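Local coordinates for glycerol uptake operon antiterminator-related protein (Thermotoga maritima, PDB 1VKF), which is of unproven function but, as a TIM-barrel relative of the glycerol-3-phosphate-responsive antiterminators, probably takes part in controlling glycerol uptake genes, at residues Ala144-Ala155 and Ile167-Ser175; Asp41-Leu49 and Leu77-Asp85. All blocks are in the same frame, centred on the assembly; numbering follows the deposited sequence. Where two conformers were deposited one is given.

Contact 1. Residues Ala144-Ala155 and Ile167-Ser175; sequences ARKIPGRTVIAA and ILKHVSAIS
I167, at the end of helix 161-167, sets its CG2 methyl 3.7 Å from the CB of A154, joining helix and strand within the beta-alpha-beta unit formed by strands 151-155 and 173-176. Further on, H170 turns a ring face to R145: NH1 lies over the rim, 3.8 Å from ND1, with the guanidinium and imidazole planes 78° apart. K169 CB covers the opposite ring face, and E166 takes the NE2 bond. V171 then wedges between three apolar partners. With its CG1 anti to the carbonyl carbon, that methyl reaches A144 CB and lies 4.0 Å from V152 CG1, while CG2 turns to A154 CB. An alanine at this position is likely to open a gap between V152 and A154 and deprive A144 CB of its methyl neighbour. S172 starts the backbone pairing: its N donates to V152 O over 3.1 Å, a bent bond at 137°. Its OG meets a water that accepts from V152 N at 2.8 Å, so the water bridges the two segments just before strand 173-176 begins. A173 O takes a straighter bond from A154 N (2.8 Å, 164°). I174 adds its CG1 to the apolar cover on A154 CB, and beyond it S175 N donates to A154 O at 2.9 Å. S175 CB meets I153 CG2 on the other face, and its OG bonds a bound citrate, probably from the crystallisation liquor. A154 is thus gripped through both N and O, with aliphatic groups round its methyl: a buried barrel seam whose charged and ring groups stay at its exposed margin.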
loop_
_atom_site.group_PDB
_atom_site.type_symbol
_atom_site.label_atom_id
_atom_site.label_comp_id
_atom_site.label_asym_id
_atom_site.label_seq_id
_atom_site.Cartn_x
_atom_site.Cartn_y
_atom_site.Cartn_z
ATOM N N ALA A 144 -14.893 -4.187 -0.369
ATOM C CA ALA A 144 -14.660 -4.490 -1.787
ATOM C C ALA A 144 -15.983 -4.721 -2.512
ATOM O O ALA A 144 -16.138 -4.323 -3.672
ATOM C CB ALA A 144 -13.792 -5.735 -1.959
ATOM N N ARG A 145 -16.920 -5.383 -1.852
ATOM C CA ARG A 145 -18.241 -5.646 -2.461
ATOM C C ARG A 145 -18.999 -4.376 -2.810
ATOM O O ARG A 145 -19.889 -4.401 -3.692
ATOM C CB ARG A 145 -19.091 -6.518 -1.527
ATOM C CG ARG A 145 -18.664 -7.986 -1.510
ATOM C CD ARG A 145 -19.606 -8.932 -0.742
ATOM N NE ARG A 145 -19.403 -8.924 0.719
ATOM C CZ ARG A 145 -18.632 -9.778 1.421
ATOM N NH1 ARG A 145 -17.935 -10.751 0.831
ATOM N NH2 ARG A 145 -18.558 -9.655 2.741
ATOM N N LYS A 146 -18.687 -3.278 -2.118
ATOM C CA LYS A 146 -19.341 -1.984 -2.358
ATOM C C LYS A 146 -18.682 -1.143 -3.442
ATOM O O LYS A 146 -19.258 -0.147 -3.880
ATOM C CB LYS A 146 -19.423 -1.188 -1.052
ATOM C CG LYS A 146 -20.090 -1.955 0.104
ATOM C CD LYS A 146 -21.565 -1.659 0.282
ATOM C CE LYS A 146 -22.183 -2.453 1.472
ATOM N NZ LYS A 146 -22.872 -1.601 2.464
ATOM N N ILE A 147 -17.466 -1.521 -3.858
ATOM C CA ILE A 147 -16.728 -0.805 -4.895
ATOM C C ILE A 147 -16.258 -1.753 -5.990
ATOM O O ILE A 147 -15.067 -1.812 -6.304
ATOM C CB ILE A 147 -15.571 0.032 -4.301
ATOM C CG1 ILE A 147 -14.663 -0.789 -3.356
ATOM C CG2 ILE A 147 -16.147 1.245 -3.560
ATOM C CD1 ILE A 147 -13.522 -0.002 -2.806
ATOM N N PRO A 148 -17.199 -2.469 -6.602
ATOM C CA PRO A 148 -16.853 -3.414 -7.671
ATOM C C PRO A 148 -16.162 -2.667 -8.815
ATOM O O PRO A 148 -16.453 -1.494 -9.074
ATOM C CB PRO A 148 -18.213 -3.997 -8.097
ATOM C CG PRO A 148 -19.240 -3.069 -7.564
ATOM C CD PRO A 148 -18.658 -2.407 -6.372
ATOM N N GLY A 149 -15.209 -3.316 -9.453
ATOM C CA GLY A 149 -14.373 -2.651 -10.437
ATOM C C GLY A 149 -13.111 -1.977 -9.886
ATOM O O GLY A 149 -12.234 -1.593 -10.654
ATOM N N ARG A 150 -13.007 -1.776 -8.580
ATOM C CA ARG A 150 -11.794 -1.164 -8.050
ATOM C C ARG A 150 -10.969 -2.244 -7.394
ATOM O O ARG A 150 -11.513 -3.236 -6.916
ATOM C CB ARG A 150 -12.112 -0.001 -7.108
ATOM C CG ARG A 150 -12.928 1.091 -7.855
ATOM C CD ARG A 150 -13.391 2.209 -7.006
ATOM N NE ARG A 150 -14.464 2.943 -7.680
ATOM C CZ ARG A 150 -14.310 4.069 -8.367
ATOM N NH1 ARG A 150 -13.127 4.632 -8.544
ATOM N NH2 ARG A 150 -15.375 4.617 -8.921
ATOM N N THR A 151 -9.653 -2.063 -7.423
ATOM C CA THR A 151 -8.714 -2.995 -6.807
ATOM C C THR A 151 -8.615 -2.711 -5.331
ATOM O O THR A 151 -8.326 -1.583 -4.946
ATOM C CB THR A 151 -7.351 -2.828 -7.445
ATOM O OG1 THR A 151 -7.450 -3.093 -8.839
ATOM C CG2 THR A 151 -6.386 -3.881 -6.947
ATOM N N VAL A 152 -8.890 -3.712 -4.500
ATOM C CA VAL A 152 -8.712 -3.594 -3.062
ATOM C C VAL A 152 -7.535 -4.470 -2.589
ATOM O O VAL A 152 -7.435 -5.651 -2.921
ATOM C CB VAL A 152 -10.009 -3.960 -2.294
ATOM C CG1 VAL A 152 -9.770 -3.944 -0.770
ATOM C CG2 VAL A 152 -11.136 -3.011 -2.688
ATOM N N ILE A 153 -6.635 -3.857 -1.832
ATOM C CA ILE A 153 -5.601 -4.554 -1.108
ATOM C C ILE A 153 -5.986 -4.513 0.349
ATOM O O ILE A 153 -6.243 -3.443 0.915
ATOM C CB ILE A 153 -4.265 -3.847 -1.309
ATOM C CG1 ILE A 153 -3.875 -3.821 -2.769
ATOM C CG2 ILE A 153 -3.167 -4.518 -0.432
ATOM C CD1 ILE A 153 -2.873 -2.758 -3.102
ATOM N N ALA A 154 -6.039 -5.677 0.965
ATOM C CA ALA A 154 -6.321 -5.772 2.371
ATOM C C ALA A 154 -5.054 -5.639 3.161
ATOM O O ALA A 154 -4.030 -6.147 2.770
ATOM C CB ALA A 154 -6.966 -7.086 2.675
ATOM N N ALA A 155 -5.124 -4.958 4.287
ATOM C CA ALA A 155 -3.974 -4.946 5.201
ATOM C C ALA A 155 -4.376 -4.775 6.632
ATOM O O ALA A 155 -5.318 -4.042 6.950
ATOM C CB ALA A 155 -2.998 -3.782 4.767
ATOM N N ILE A 167 -9.780 -14.016 2.835
ATOM C CA ILE A 167 -9.796 -12.618 2.362
ATOM C C ILE A 167 -9.493 -12.555 0.856
ATOM O O ILE A 167 -10.126 -11.795 0.104
ATOM C CB ILE A 167 -8.784 -11.768 3.193
ATOM C CG1 ILE A 167 -9.351 -11.502 4.558
ATOM C CG2 ILE A 167 -8.442 -10.476 2.448
ATOM C CD1 ILE A 167 -8.326 -10.987 5.496
ATOM N N LEU A 168 -8.540 -13.377 0.399
ATOM C CA LEU A 168 -8.122 -13.413 -1.015
ATOM C C LEU A 168 -9.177 -13.939 -2.005
ATOM O O LEU A 168 -9.023 -13.775 -3.218
ATOM C CB LEU A 168 -6.809 -14.173 -1.155
ATOM C CG LEU A 168 -5.615 -13.382 -0.665
ATOM C CD1 LEU A 168 -4.352 -14.293 -0.516
ATOM C CD2 LEU A 168 -5.305 -12.156 -1.542
ATOM N N LYS A 169 -10.277 -14.498 -1.497
ATOM C CA LYS A 169 -11.411 -14.866 -2.355
ATOM C C LYS A 169 -12.167 -13.654 -2.803
ATOM O O LYS A 169 -12.867 -13.730 -3.779
ATOM C CB LYS A 169 -12.338 -15.829 -1.634
ATOM C CG LYS A 169 -11.661 -17.158 -1.396
ATOM C CD LYS A 169 -12.600 -18.134 -0.740
ATOM C CE LYS A 169 -12.014 -19.516 -0.742
ATOM N NZ LYS A 169 -13.084 -20.515 -0.505
ATOM N N HIS A 170 -12.012 -12.527 -2.084
ATOM C CA HIS A 170 -12.846 -11.328 -2.294
ATOM C C HIS A 170 -12.115 -10.055 -2.683
ATOM O O HIS A 170 -12.764 -9.096 -3.131
ATOM C CB HIS A 170 -13.632 -11.018 -1.025
ATOM C CG HIS A 170 -14.309 -12.204 -0.439
ATOM N ND1 HIS A 170 -15.352 -12.852 -1.072
ATOM C CD2 HIS A 170 -14.067 -12.898 0.699
ATOM C CE1 HIS A 170 -15.731 -13.889 -0.343
ATOM N NE2 HIS A 170 -14.966 -13.943 0.733
ATOM N N VAL A 171 -10.799 -10.025 -2.442
ATOM C CA VAL A 171 -9.984 -8.846 -2.715
ATOM C C VAL A 171 -8.757 -9.314 -3.516
ATOM O O VAL A 171 -8.443 -10.494 -3.530
ATOM C CB VAL A 171 -9.577 -8.088 -1.416
ATOM C CG1 VAL A 171 -10.800 -7.786 -0.529
ATOM C CG2 VAL A 171 -8.542 -8.844 -0.620
ATOM N N SER A 172 -8.068 -8.388 -4.159
ATOM C CA SER A 172 -6.986 -8.754 -5.060
ATOM C C SER A 172 -5.764 -9.236 -4.328
ATOM O O SER A 172 -5.133 -10.193 -4.762
ATOM C CB SER A 172 -6.589 -7.575 -5.925
ATOM O OG SER A 172 -7.644 -7.287 -6.807
ATOM N N ALA A 173 -5.434 -8.553 -3.240
ATOM C CA ALA A 173 -4.160 -8.794 -2.556
ATOM C C ALA A 173 -4.211 -8.482 -1.079
ATOM O O ALA A 173 -5.111 -7.837 -0.603
ATOM C CB ALA A 173 -3.104 -7.942 -3.226
ATOM N N ILE A 174 -3.208 -8.942 -0.348
ATOM C CA ILE A 174 -2.992 -8.586 1.041
ATOM C C ILE A 174 -1.552 -8.134 1.254
ATOM O O ILE A 174 -0.636 -8.824 0.846
ATOM C CB ILE A 174 -3.181 -9.838 1.956
ATOM C CG1 ILE A 174 -4.612 -10.367 1.893
ATOM C CG2 ILE A 174 -2.766 -9.516 3.368
ATOM C CD1 ILE A 174 -4.788 -11.743 2.534
ATOM N N SER A 175 -1.374 -6.995 1.900
ATOM C CA SER A 175 -0.102 -6.498 2.298
ATOM C C SER A 175 0.175 -6.977 3.709
ATOM O O SER A 175 -0.596 -6.739 4.627
ATOM C CB SER A 175 -0.028 -4.967 2.237
ATOM O OG SER A 175 1.205 -4.531 2.855
HETATM O O HOH W 1 -9.806 -6.169 -5.541
#

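Contact 2. Residues Asp41-Leu49 and Leu77-Asp85; sequences DILNLKFHL and LFVKKAGAD
L49 and L45 close on the methyl of A82 from two successive turns of helix 45-54, L49 CD1 at 3.7 Å and L45 CD2 at 3.8 Å from A82 CB. This is side-by-side packing of two outer helices of a TIM barrel: the axes of the short segments 45-49 and 77-82 pass 9.4 Å apart at 44°. With CG anti to the backbone N (chi1 176°), L45 points its CD2 between the helices, where it also meets V79 CG2 at 4.0 Å, the two side chains crossing at about a right angle, and touches the F78 ring obliquely. L49 CD1 also lies against the backbone of A82 and A84, following the chain as it leaves the helix. I42 was modelled in two conformers, so its approach to F78 is doubtful in detail.

Behind this first shell, helix 73-82 ends in a Schellman motif: G83, at phi 118°, sends its N back to K80 O at 3.0 Å, while the A84 N to V79 O bond is weak. A CB on G83 would press on the preceding carbonyl O. Inward, L49 rests on V59 and V61, L45 on L37, and D85 pairs with K53 in a salt bridge. One water ties the helices by donating to K46 O at 2.9 Å and to A82 O at 2.6 Å.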
loop_
_atom_site.group_PDB
_atom_site.type_symbol
_atom_site.label_atom_id
_atom_site.label_comp_id
_atom_site.label_asym_id
_atom_site.label_seq_id
_atom_site.Cartn_x
_atom_site.Cartn_y
_atom_site.Cartn_z
ATOM N N ASP A 41 13.291 7.008 5.927
ATOM C CA ASP A 41 13.602 8.413 6.277
ATOM C C ASP A 41 14.194 9.084 5.037
ATOM O O ASP A 41 14.670 8.427 4.109
ATOM C CB ASP A 41 14.443 8.546 7.556
ATOM C CG ASP A 41 15.869 8.060 7.418
ATOM O OD1 ASP A 41 16.658 8.635 6.646
ATOM O OD2 ASP A 41 16.258 7.121 8.095
ATOM N N ILE A 42 14.200 10.398 5.080
ATOM C CA ILE A 42 14.537 11.175 3.930
ATOM C C ILE A 42 16.012 11.038 3.528
ATOM O O ILE A 42 16.340 11.155 2.341
ATOM C CB ILE A 42 14.129 12.635 4.208
ATOM C CG1 ILE A 42 14.059 13.409 2.919
ATOM C CG2 ILE A 42 15.106 13.296 5.170
ATOM C CD1 ILE A 42 13.434 14.797 3.126
ATOM N N LEU A 43 16.867 10.711 4.489
ATOM C CA LEU A 43 18.308 10.631 4.265
ATOM C C LEU A 43 18.590 9.293 3.612
ATOM O O LEU A 43 19.600 9.183 2.927
ATOM C CB LEU A 43 19.048 10.716 5.605
ATOM C CG LEU A 43 18.820 12.057 6.377
ATOM C CD1 LEU A 43 19.475 12.054 7.782
ATOM C CD2 LEU A 43 19.420 13.109 5.555
ATOM N N ASN A 44 17.790 8.294 3.926
ATOM C CA ASN A 44 18.160 6.926 3.520
ATOM C C ASN A 44 17.232 6.249 2.548
ATOM O O ASN A 44 17.520 5.079 2.167
ATOM C CB ASN A 44 18.334 6.047 4.744
ATOM C CG ASN A 44 19.553 6.431 5.616
ATOM O OD1 ASN A 44 20.663 6.019 5.355
ATOM N ND2 ASN A 44 19.323 7.231 6.611
ATOM N N LEU A 45 16.156 6.933 2.109
ATOM C CA LEU A 45 15.124 6.310 1.324
ATOM C C LEU A 45 15.725 5.787 0.012
ATOM O O LEU A 45 15.429 4.672 -0.432
ATOM C CB LEU A 45 14.035 7.310 1.011
ATOM C CG LEU A 45 12.917 6.804 0.101
ATOM C CD1 LEU A 45 12.152 5.655 0.653
ATOM C CD2 LEU A 45 12.010 7.970 -0.294
ATOM N N LYS A 46 16.606 6.576 -0.590
ATOM C CA LYS A 46 17.179 6.173 -1.865
ATOM C C LYS A 46 17.995 4.873 -1.728
ATOM O O LYS A 46 17.968 4.022 -2.612
ATOM C CB LYS A 46 18.052 7.295 -2.427
ATOM C CG LYS A 46 18.513 6.995 -3.881
ATOM C CD LYS A 46 19.489 8.059 -4.416
ATOM C CE LYS A 46 19.599 7.964 -5.935
ATOM N NZ LYS A 46 18.349 8.432 -6.608
ATOM N N PHE A 47 18.698 4.690 -0.633
ATOM C CA PHE A 47 19.483 3.488 -0.427
ATOM C C PHE A 47 18.584 2.285 -0.167
ATOM O O PHE A 47 18.834 1.183 -0.636
ATOM C CB PHE A 47 20.390 3.654 0.770
ATOM C CG PHE A 47 21.300 4.856 0.692
ATOM C CD1 PHE A 47 22.067 5.106 -0.439
ATOM C CD2 PHE A 47 21.418 5.719 1.783
ATOM C CE1 PHE A 47 22.913 6.216 -0.494
ATOM C CE2 PHE A 47 22.270 6.836 1.727
ATOM C CZ PHE A 47 23.000 7.082 0.586
ATOM N N HIS A 48 17.538 2.517 0.611
ATOM C CA HIS A 48 16.543 1.477 0.863
ATOM C C HIS A 48 15.921 1.022 -0.442
ATOM O O HIS A 48 15.795 -0.204 -0.699
ATOM C CB HIS A 48 15.480 1.957 1.846
ATOM C CG HIS A 48 16.007 2.217 3.223
ATOM N ND1 HIS A 48 15.300 2.969 4.145
ATOM C CD2 HIS A 48 17.140 1.814 3.852
ATOM C CE1 HIS A 48 15.977 3.017 5.279
ATOM N NE2 HIS A 48 17.094 2.319 5.133
ATOM N N LEU A 49 15.519 1.968 -1.280
ATOM C CA LEU A 49 14.928 1.630 -2.561
ATOM C C LEU A 49 15.882 0.905 -3.520
ATOM O O LEU A 49 15.469 -0.030 -4.211
ATOM C CB LEU A 49 14.357 2.845 -3.264
ATOM C CG LEU A 49 13.129 3.423 -2.512
ATOM C CD1 LEU A 49 12.752 4.779 -3.013
ATOM C CD2 LEU A 49 11.946 2.479 -2.719
ATOM N N LEU A 77 7.479 13.988 -5.675
ATOM C CA LEU A 77 8.573 13.997 -6.656
ATOM C C LEU A 77 9.896 13.546 -6.034
ATOM O O LEU A 77 10.662 12.869 -6.719
ATOM C CB LEU A 77 8.770 15.359 -7.332
ATOM C CG LEU A 77 7.581 15.735 -8.202
ATOM C CD1 LEU A 77 7.755 17.147 -8.741
ATOM C CD2 LEU A 77 7.363 14.700 -9.296
ATOM N N PHE A 78 10.179 13.827 -4.739
ATOM C CA PHE A 78 11.327 13.333 -4.073
ATOM C C PHE A 78 11.327 11.821 -3.944
ATOM O O PHE A 78 12.346 11.174 -4.188
ATOM C CB PHE A 78 11.396 13.960 -2.661
ATOM C CG PHE A 78 12.564 13.543 -1.850
ATOM C CD1 PHE A 78 12.460 12.414 -1.096
ATOM C CD2 PHE A 78 13.738 14.275 -1.892
ATOM C CE1 PHE A 78 13.547 11.987 -0.304
ATOM C CE2 PHE A 78 14.831 13.886 -1.101
ATOM C CZ PHE A 78 14.726 12.728 -0.330
ATOM N N VAL A 79 10.164 11.267 -3.605
ATOM C CA VAL A 79 10.040 9.845 -3.459
ATOM C C VAL A 79 10.215 9.175 -4.871
ATOM O O VAL A 79 10.860 8.123 -4.970
ATOM C CB VAL A 79 8.673 9.494 -2.787
ATOM C CG1 VAL A 79 8.442 8.013 -2.842
ATOM C CG2 VAL A 79 8.702 9.999 -1.352
ATOM N N LYS A 80 9.672 9.776 -5.925
ATOM C CA LYS A 80 9.905 9.277 -7.271
ATOM C C LYS A 80 11.392 9.313 -7.655
ATOM O O LYS A 80 11.956 8.302 -8.131
ATOM C CB LYS A 80 9.032 10.033 -8.290
ATOM C CG LYS A 80 9.120 9.490 -9.717
ATOM C CD LYS A 80 8.297 8.197 -9.823
ATOM C CE LYS A 80 8.207 7.668 -11.260
ATOM N NZ LYS A 80 9.303 6.694 -11.513
ATOM N N LYS A 81 12.051 10.427 -7.369
ATOM C CA LYS A 81 13.519 10.566 -7.612
ATOM C C LYS A 81 14.350 9.553 -6.859
ATOM O O LYS A 81 15.423 9.072 -7.328
ATOM C CB LYS A 81 13.967 11.973 -7.213
ATOM C CG LYS A 81 13.657 13.047 -8.229
ATOM C CD LYS A 81 14.792 14.085 -8.350
ATOM C CE LYS A 81 14.601 14.922 -9.615
ATOM N NZ LYS A 81 15.442 16.157 -9.642
ATOM N N ALA A 82 13.892 9.195 -5.668
ATOM C CA ALA A 82 14.608 8.216 -4.865
ATOM C C ALA A 82 14.527 6.816 -5.432
ATOM O O ALA A 82 15.274 5.977 -5.010
ATOM C CB ALA A 82 14.115 8.215 -3.419
ATOM N N GLY A 83 13.558 6.573 -6.322
ATOM C CA GLY A 83 13.443 5.340 -7.113
ATOM C C GLY A 83 12.174 4.508 -6.895
ATOM O O GLY A 83 12.078 3.354 -7.337
ATOM N N ALA A 84 11.177 5.099 -6.257
ATOM C CA ALA A 84 9.916 4.380 -5.974
ATOM C C ALA A 84 9.115 4.213 -7.240
ATOM O O ALA A 84 9.118 5.060 -8.120
ATOM C CB ALA A 84 9.098 5.129 -4.911
ATOM N N ASP A 85 8.401 3.096 -7.308
ATOM C CA ASP A 85 7.473 2.880 -8.373
ATOM C C ASP A 85 6.150 3.563 -8.160
ATOM O O ASP A 85 5.398 3.824 -9.118
ATOM C CB ASP A 85 7.279 1.391 -8.624
ATOM C CG ASP A 85 8.554 0.733 -9.064
ATOM O OD1 ASP A 85 9.163 1.183 -10.078
ATOM O OD2 ASP A 85 9.100 -0.148 -8.376
HETATM O O HOH W 2 17.216 4.242 -5.444
#

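Overall arrangement
Contact 1 lies within the barrel wall and contact 2 in its outer layer, on opposite sides of the chain's centre; their centres are 28 Å apart and their nearest atoms about 12 Å apart. They share no element: 144-155 with 167-175 joins neighbouring parallel strands and the helix between them, whereas 41-49 with 77-85 packs two helices. Nine of 14 touching residues are buried in contact 1, against five of 10 in contact 2. Direct backbone hydrogen bonds set the strand pairing in the first, where 512 Å² is buried; the second buries 397 Å², largely through the leucines, A82 and the F78 ring, with the K46 chain at the rim and no clear direct hydrogen bond across it.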